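Local coordinates for protein DNA polymerase III beta subunit (Streptococcus pyogenes, PDB 2AVT) that probably encircles duplex DNA as a ring-shaped dimer and slides along it, tethering the replicative DNA polymerase to its template, at residues S80-I83 against N84-S88; K97-E100 against Q101-V105; I327-P331 against T332-E336. All coordinates share one frame; numbering follows the deposited sequence.

Interaction 1 of 3, residues S80-I83 against N84-S88; sequences SFFI and NIISS
F81 and I85 meet ring face to methyl: CD1 of I85 lies over one face of the phenyl ring, 3.5 Å from its centroid and displaced toward the CZ side. F82 and I86 repeat the pairing one residue on, but here the methylene is used, I86 CG1 standing 3.8 Å from the centroid of the F82 ring, with I86 CD1 touching CE1 and CZ at the rim. Both phenylalanines have CG anti to the backbone N (chi1 179° and 178°), which swings each ring alongside the next turn, where the isoleucine four residues later closes over it. These are i to i+4 CH-pi contacts on the short helix 79-88 of the N-terminal domain, whose backbone runs in regular i to i+4 hydrogen bonds. Toward its end S87 doubles the grip on I83 O: its N and its OG (2.8 Å from I83 O) arrive from opposite faces of the carbonyl plane. S88, by contrast, reaches only three residues back, its N and OG both going to I85 O, the OG at 2.7 Å on an in-plane lone pair. F82, I85 and I86 pack on L106 of strand 103-108, and F81 and I85 also meet L280 and I281, respectively, of the second subunit.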
# COMPACT_ATOMS: atom_id res chain seq x y z
N SER A 80 -17.96 -1.98 -6.05
CA SER A 80 -16.87 -2.68 -5.37
C SER A 80 -17.25 -4.10 -4.99
O SER A 80 -16.46 -5.03 -5.14
CB SER A 80 -16.46 -1.91 -4.11
OG SER A 80 -15.74 -0.75 -4.47
N PHE A 81 -18.47 -4.27 -4.51
CA PHE A 81 -18.96 -5.57 -4.12
C PHE A 81 -19.07 -6.51 -5.34
O PHE A 81 -18.61 -7.66 -5.30
CB PHE A 81 -20.31 -5.39 -3.42
CG PHE A 81 -20.95 -6.67 -2.98
CD1 PHE A 81 -20.32 -7.50 -2.07
CD2 PHE A 81 -22.19 -7.04 -3.47
CE1 PHE A 81 -20.92 -8.68 -1.66
CE2 PHE A 81 -22.79 -8.21 -3.06
CZ PHE A 81 -22.15 -9.03 -2.15
N PHE A 82 -19.67 -6.01 -6.42
CA PHE A 82 -19.84 -6.83 -7.61
C PHE A 82 -18.51 -7.28 -8.19
O PHE A 82 -18.35 -8.44 -8.57
CB PHE A 82 -20.60 -6.04 -8.68
CG PHE A 82 -20.77 -6.79 -9.97
CD1 PHE A 82 -21.45 -8.01 -9.99
CD2 PHE A 82 -20.27 -6.28 -11.16
CE1 PHE A 82 -21.63 -8.70 -11.19
CE2 PHE A 82 -20.45 -6.97 -12.35
CZ PHE A 82 -21.13 -8.17 -12.37
N ILE A 83 -17.56 -6.35 -8.26
CA ILE A 83 -16.24 -6.64 -8.79
C ILE A 83 -15.49 -7.65 -7.94
O ILE A 83 -14.81 -8.52 -8.49
CB ILE A 83 -15.41 -5.35 -8.93
CG1 ILE A 83 -16.07 -4.43 -9.96
CG2 ILE A 83 -13.99 -5.68 -9.30
CD1 ILE A 83 -15.37 -3.07 -10.10
N ASN A 84 -15.57 -7.55 -6.61
CA ASN A 84 -14.90 -8.54 -5.76
C ASN A 84 -15.52 -9.93 -6.00
O ASN A 84 -14.82 -10.94 -6.01
CB ASN A 84 -15.05 -8.19 -4.26
CG ASN A 84 -14.29 -6.94 -3.88
OD1 ASN A 84 -13.22 -6.66 -4.42
ND2 ASN A 84 -14.83 -6.20 -2.93
N ILE A 85 -16.83 -9.98 -6.19
CA ILE A 85 -17.48 -11.26 -6.46
C ILE A 85 -16.98 -11.87 -7.78
O ILE A 85 -16.53 -13.02 -7.82
CB ILE A 85 -19.00 -11.11 -6.49
CG1 ILE A 85 -19.52 -11.01 -5.05
CG2 ILE A 85 -19.65 -12.30 -7.19
CD1 ILE A 85 -20.84 -10.34 -4.95
N ILE A 86 -17.02 -11.07 -8.85
CA ILE A 86 -16.57 -11.51 -10.17
C ILE A 86 -15.13 -11.98 -10.10
O ILE A 86 -14.78 -13.02 -10.65
CB ILE A 86 -16.69 -10.36 -11.21
CG1 ILE A 86 -18.16 -10.07 -11.48
CG2 ILE A 86 -15.94 -10.73 -12.50
CD1 ILE A 86 -18.94 -11.25 -12.10
N SER A 87 -14.29 -11.21 -9.41
CA SER A 87 -12.88 -11.56 -9.30
C SER A 87 -12.66 -12.83 -8.49
O SER A 87 -11.59 -13.43 -8.56
CB SER A 87 -12.09 -10.42 -8.65
OG SER A 87 -12.27 -9.19 -9.35
N SER A 88 -13.65 -13.24 -7.71
CA SER A 88 -13.51 -14.42 -6.88
C SER A 88 -14.05 -15.69 -7.53
O SER A 88 -13.84 -16.79 -7.00
CB SER A 88 -14.25 -14.24 -5.55
OG SER A 88 -15.63 -14.53 -5.72

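Interaction 2 of 3, residues K97-E100 against Q101-V105; sequences KEIE and QHQVV
The H102 imidazole and the E98 carboxylate approach each other obliquely, E98 OE2 coming 4.3 Å from H102 CD2. A water sits above one face of the imidazole, toward its rim. It donates to E98 OE2 and to I99 O, both at 2.6 Å, and accepts from H102 N, thereby bridging the two arms of the turn. E98 reaches it with an extended chain, CG anti to the backbone N (chi1 163°), while its other oxygen, OE1, takes the N-H of I2. H102 NE2 has a weak hydrogen bond to D119. At the tip of the loop the E100 and Q101 side chains run side by side, pointing the same way, but their carboxylate and amide planes are turned 73° from each other.

This is the beta hairpin of strands 93-99 and 103-108, in the five-stranded antiparallel sheet of the N-terminal domain. Q101 and H102 both take positive phi in its tight connection. K97 and V105 form a hydrogen-bonded pair with two bonds, the one from V105 N to K97 O being short (2.7 Å) and almost straight (177°). I99 N binds Q103 O at 2.8 Å. Between these pairs E98 and V104 form the non-hydrogen-bonded pair, with CA atoms 4.1 Å apart. On the face shared by K97, I99, Q103 and V105, I99 lays CG1 against Q103 CB (3.6 Å) and meets V105 CG2 through CG2 and CD1, the I99 and V105 side chains crossing at about a right angle. On the other face V104 packs against I75 and L77 of strand 73-78.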
# COMPACT_ATOMS: atom_id res chain seq x y z
N LYS A 97 -27.15 -14.12 -15.60
CA LYS A 97 -28.56 -14.21 -15.93
C LYS A 97 -29.43 -13.46 -14.94
O LYS A 97 -29.44 -13.78 -13.75
CB LYS A 97 -28.99 -15.69 -15.98
CG LYS A 97 -30.41 -15.92 -16.51
CD LYS A 97 -30.68 -17.42 -16.68
CE LYS A 97 -31.93 -17.68 -17.51
NZ LYS A 97 -31.95 -19.07 -18.06
N GLU A 98 -30.16 -12.47 -15.43
CA GLU A 98 -31.05 -11.70 -14.57
C GLU A 98 -32.34 -12.46 -14.38
O GLU A 98 -32.84 -13.11 -15.30
CB GLU A 98 -31.35 -10.33 -15.19
CG GLU A 98 -32.57 -9.62 -14.60
CD GLU A 98 -32.84 -8.26 -15.24
OE1 GLU A 98 -32.41 -8.04 -16.39
OE2 GLU A 98 -33.49 -7.42 -14.59
N ILE A 99 -32.87 -12.41 -13.16
CA ILE A 99 -34.14 -13.07 -12.86
C ILE A 99 -35.03 -11.99 -12.26
O ILE A 99 -34.66 -10.82 -12.27
CB ILE A 99 -33.97 -14.25 -11.88
CG1 ILE A 99 -33.33 -13.77 -10.57
CG2 ILE A 99 -33.11 -15.33 -12.52
CD1 ILE A 99 -33.23 -14.87 -9.51
N GLU A 100 -36.18 -12.39 -11.74
CA GLU A 100 -37.13 -11.44 -11.17
C GLU A 100 -36.60 -10.59 -10.03
O GLU A 100 -35.70 -10.99 -9.30
CB GLU A 100 -38.38 -12.18 -10.68
CG GLU A 100 -38.10 -13.22 -9.60
CD GLU A 100 -39.38 -13.78 -9.00
OE1 GLU A 100 -40.20 -14.34 -9.75
OE2 GLU A 100 -39.55 -13.66 -7.76
N GLN A 101 -37.20 -9.41 -9.89
CA GLN A 101 -36.86 -8.46 -8.84
C GLN A 101 -35.42 -7.94 -8.88
O GLN A 101 -34.78 -7.80 -7.84
CB GLN A 101 -37.14 -9.10 -7.48
CG GLN A 101 -38.55 -9.67 -7.38
CD GLN A 101 -38.77 -10.47 -6.11
OE1 GLN A 101 -37.97 -11.34 -5.76
NE2 GLN A 101 -39.87 -10.19 -5.42
N HIS A 102 -34.94 -7.66 -10.09
CA HIS A 102 -33.60 -7.13 -10.31
C HIS A 102 -32.48 -7.89 -9.61
O HIS A 102 -31.65 -7.31 -8.90
CB HIS A 102 -33.56 -5.64 -9.93
CG HIS A 102 -34.59 -4.82 -10.64
ND1 HIS A 102 -35.84 -4.57 -10.12
CD2 HIS A 102 -34.58 -4.27 -11.88
CE1 HIS A 102 -36.56 -3.91 -11.01
NE2 HIS A 102 -35.82 -3.72 -12.09
N GLN A 103 -32.46 -9.20 -9.83
CA GLN A 103 -31.44 -10.07 -9.25
C GLN A 103 -30.69 -10.68 -10.41
O GLN A 103 -31.27 -10.90 -11.47
CB GLN A 103 -32.09 -11.20 -8.45
CG GLN A 103 -32.94 -10.76 -7.27
CD GLN A 103 -33.56 -11.95 -6.54
OE1 GLN A 103 -34.62 -12.45 -6.93
NE2 GLN A 103 -32.88 -12.41 -5.49
N VAL A 104 -29.40 -10.93 -10.23
CA VAL A 104 -28.63 -11.58 -11.28
C VAL A 104 -27.98 -12.82 -10.71
O VAL A 104 -27.42 -12.80 -9.61
CB VAL A 104 -27.52 -10.68 -11.88
CG1 VAL A 104 -28.15 -9.57 -12.71
CG2 VAL A 104 -26.66 -10.11 -10.78
N VAL A 105 -28.06 -13.91 -11.46
CA VAL A 105 -27.47 -15.17 -11.06
C VAL A 105 -26.17 -15.28 -11.84
O VAL A 105 -26.18 -15.28 -13.08
CB VAL A 105 -28.37 -16.35 -11.44
CG1 VAL A 105 -27.72 -17.67 -11.03
CG2 VAL A 105 -29.74 -16.18 -10.79
O HOH W 1 -35.31 -8.39 -13.04

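Interaction 3 of 3, residues I327-P331 against T332-E336; sequences ISFNP and TYLIE
N330 and Y333 pack side chain against ring: the asparagine extends along one face of the tyrosine, with CB 4.3 Å from the ring centroid in a CH-pi contact and OD1 above the same ring, displaced toward the CD1 side. The N330 side chain has CG anti to the backbone N (chi1 176°), which carries OD1 forward over the first turn of the helix, 3.1 Å from T332 N and 3.2 Å from T332 CB. N330 and T332 thus run side by side, pointing the same way. Y333 answers with CG beside its own backbone N (chi1 -68°), turning the ring back toward the asparagine.

F329 adopts the less common rotamer with CG between the backbone N and the carbonyl carbon (chi1 54°), and its CE1 reaches L334 CD2 at 3.6 Å. L334 lays CB as well as CD2 against this ring, and the two side chains meet at a slant.

The backbone turns from strand into helix through N330 and P331. Y333 N binds N330 O at 3.1 Å. P331 O then accepts I335 N at 2.8 Å and a weak bond from L334 N, while I335 CG1 comes close to the same oxygen.

Strand 325-329 runs beside strand 290-295 in a four-stranded antiparallel sheet, where V290 touches F329 and P331, and S328 also bonds through its backbone to V375. Helix 331-339 lies against helix 268-282, with T332 on F279 and both L334 and I335 on M275, and E336 makes a salt bridge to R184.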
# COMPACT_ATOMS: atom_id res chain seq x y z
N ILE A 327 19.40 32.38 -3.74
CA ILE A 327 17.95 32.39 -3.73
C ILE A 327 17.37 31.30 -2.82
O ILE A 327 17.95 30.22 -2.67
CB ILE A 327 17.38 32.29 -5.18
CG1 ILE A 327 15.88 32.54 -5.17
CG2 ILE A 327 17.71 30.93 -5.77
CD1 ILE A 327 15.29 32.79 -6.55
N SER A 328 16.23 31.61 -2.21
CA SER A 328 15.56 30.68 -1.30
C SER A 328 14.16 30.36 -1.79
O SER A 328 13.40 31.26 -2.17
CB SER A 328 15.48 31.29 0.11
OG SER A 328 16.77 31.37 0.70
N PHE A 329 13.80 29.09 -1.74
CA PHE A 329 12.49 28.66 -2.21
C PHE A 329 12.08 27.35 -1.52
O PHE A 329 12.91 26.64 -0.96
CB PHE A 329 12.57 28.44 -3.72
CG PHE A 329 13.68 27.51 -4.14
CD1 PHE A 329 13.47 26.14 -4.20
CD2 PHE A 329 14.94 28.00 -4.43
CE1 PHE A 329 14.50 25.27 -4.54
CE2 PHE A 329 15.97 27.14 -4.77
CZ PHE A 329 15.75 25.77 -4.82
N ASN A 330 10.79 27.03 -1.57
CA ASN A 330 10.32 25.79 -0.96
C ASN A 330 10.72 24.63 -1.87
O ASN A 330 10.19 24.48 -2.96
CB ASN A 330 8.80 25.84 -0.81
CG ASN A 330 8.23 24.54 -0.27
OD1 ASN A 330 8.20 23.53 -0.98
ND2 ASN A 330 7.78 24.55 0.98
N PRO A 331 11.65 23.78 -1.41
CA PRO A 331 12.17 22.61 -2.14
C PRO A 331 11.14 21.68 -2.79
O PRO A 331 11.34 21.23 -3.92
CB PRO A 331 13.01 21.89 -1.08
CG PRO A 331 13.45 22.99 -0.18
CD PRO A 331 12.22 23.84 -0.05
N THR A 332 10.05 21.37 -2.09
CA THR A 332 9.02 20.48 -2.63
C THR A 332 8.59 20.91 -4.03
O THR A 332 8.32 20.07 -4.89
CB THR A 332 7.76 20.47 -1.74
OG1 THR A 332 8.09 19.93 -0.46
CG2 THR A 332 6.68 19.60 -2.38
N TYR A 333 8.53 22.22 -4.25
CA TYR A 333 8.15 22.77 -5.53
C TYR A 333 9.15 22.40 -6.63
O TYR A 333 8.76 22.01 -7.73
CB TYR A 333 8.03 24.29 -5.41
CG TYR A 333 6.89 24.74 -4.53
CD1 TYR A 333 5.96 23.83 -4.04
CD2 TYR A 333 6.70 26.08 -4.24
CE1 TYR A 333 4.87 24.24 -3.30
CE2 TYR A 333 5.61 26.51 -3.50
CZ TYR A 333 4.70 25.58 -3.03
OH TYR A 333 3.61 26.02 -2.33
N LEU A 334 10.43 22.51 -6.32
CA LEU A 334 11.47 22.17 -7.28
C LEU A 334 11.48 20.67 -7.52
O LEU A 334 11.61 20.21 -8.66
CB LEU A 334 12.84 22.62 -6.77
CG LEU A 334 14.02 22.32 -7.70
CD1 LEU A 334 13.72 22.86 -9.11
CD2 LEU A 334 15.28 22.96 -7.15
N ILE A 335 11.33 19.90 -6.44
CA ILE A 335 11.31 18.45 -6.53
C ILE A 335 10.23 18.00 -7.51
O ILE A 335 10.48 17.21 -8.41
CB ILE A 335 11.06 17.82 -5.14
CG1 ILE A 335 12.22 18.17 -4.20
CG2 ILE A 335 10.92 16.30 -5.27
CD1 ILE A 335 12.11 17.58 -2.81
N GLU A 336 9.02 18.53 -7.34
CA GLU A 336 7.92 18.17 -8.22
C GLU A 336 8.13 18.64 -9.67
O GLU A 336 7.74 17.96 -10.61
CB GLU A 336 6.61 18.73 -7.64
CG GLU A 336 6.10 17.89 -6.47
CD GLU A 336 4.95 18.53 -5.71
OE1 GLU A 336 4.07 19.14 -6.36
OE2 GLU A 336 4.92 18.41 -4.47

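Following the chain, the three contacts come in series: none nests in another and none crosses. Interaction 1 joins successive turns of helix 79-88; the chain then enters strand 93-99, and interaction 2 closes the hairpin to strand 103-108. Their centres are about 17 Å apart, and strand 103-108 links them, since its L106, one residue past the segment of interaction 2, touches the helix; both belong to the N-terminal domain. Interaction 3 comes much later, in the C-terminal domain, where it closes the turn from strand 325-329 into helix 331-339. It lies on the opposite side of the chain's centre, its own centre about 43 Å from that of interaction 1 and 57 Å from that of interaction 2.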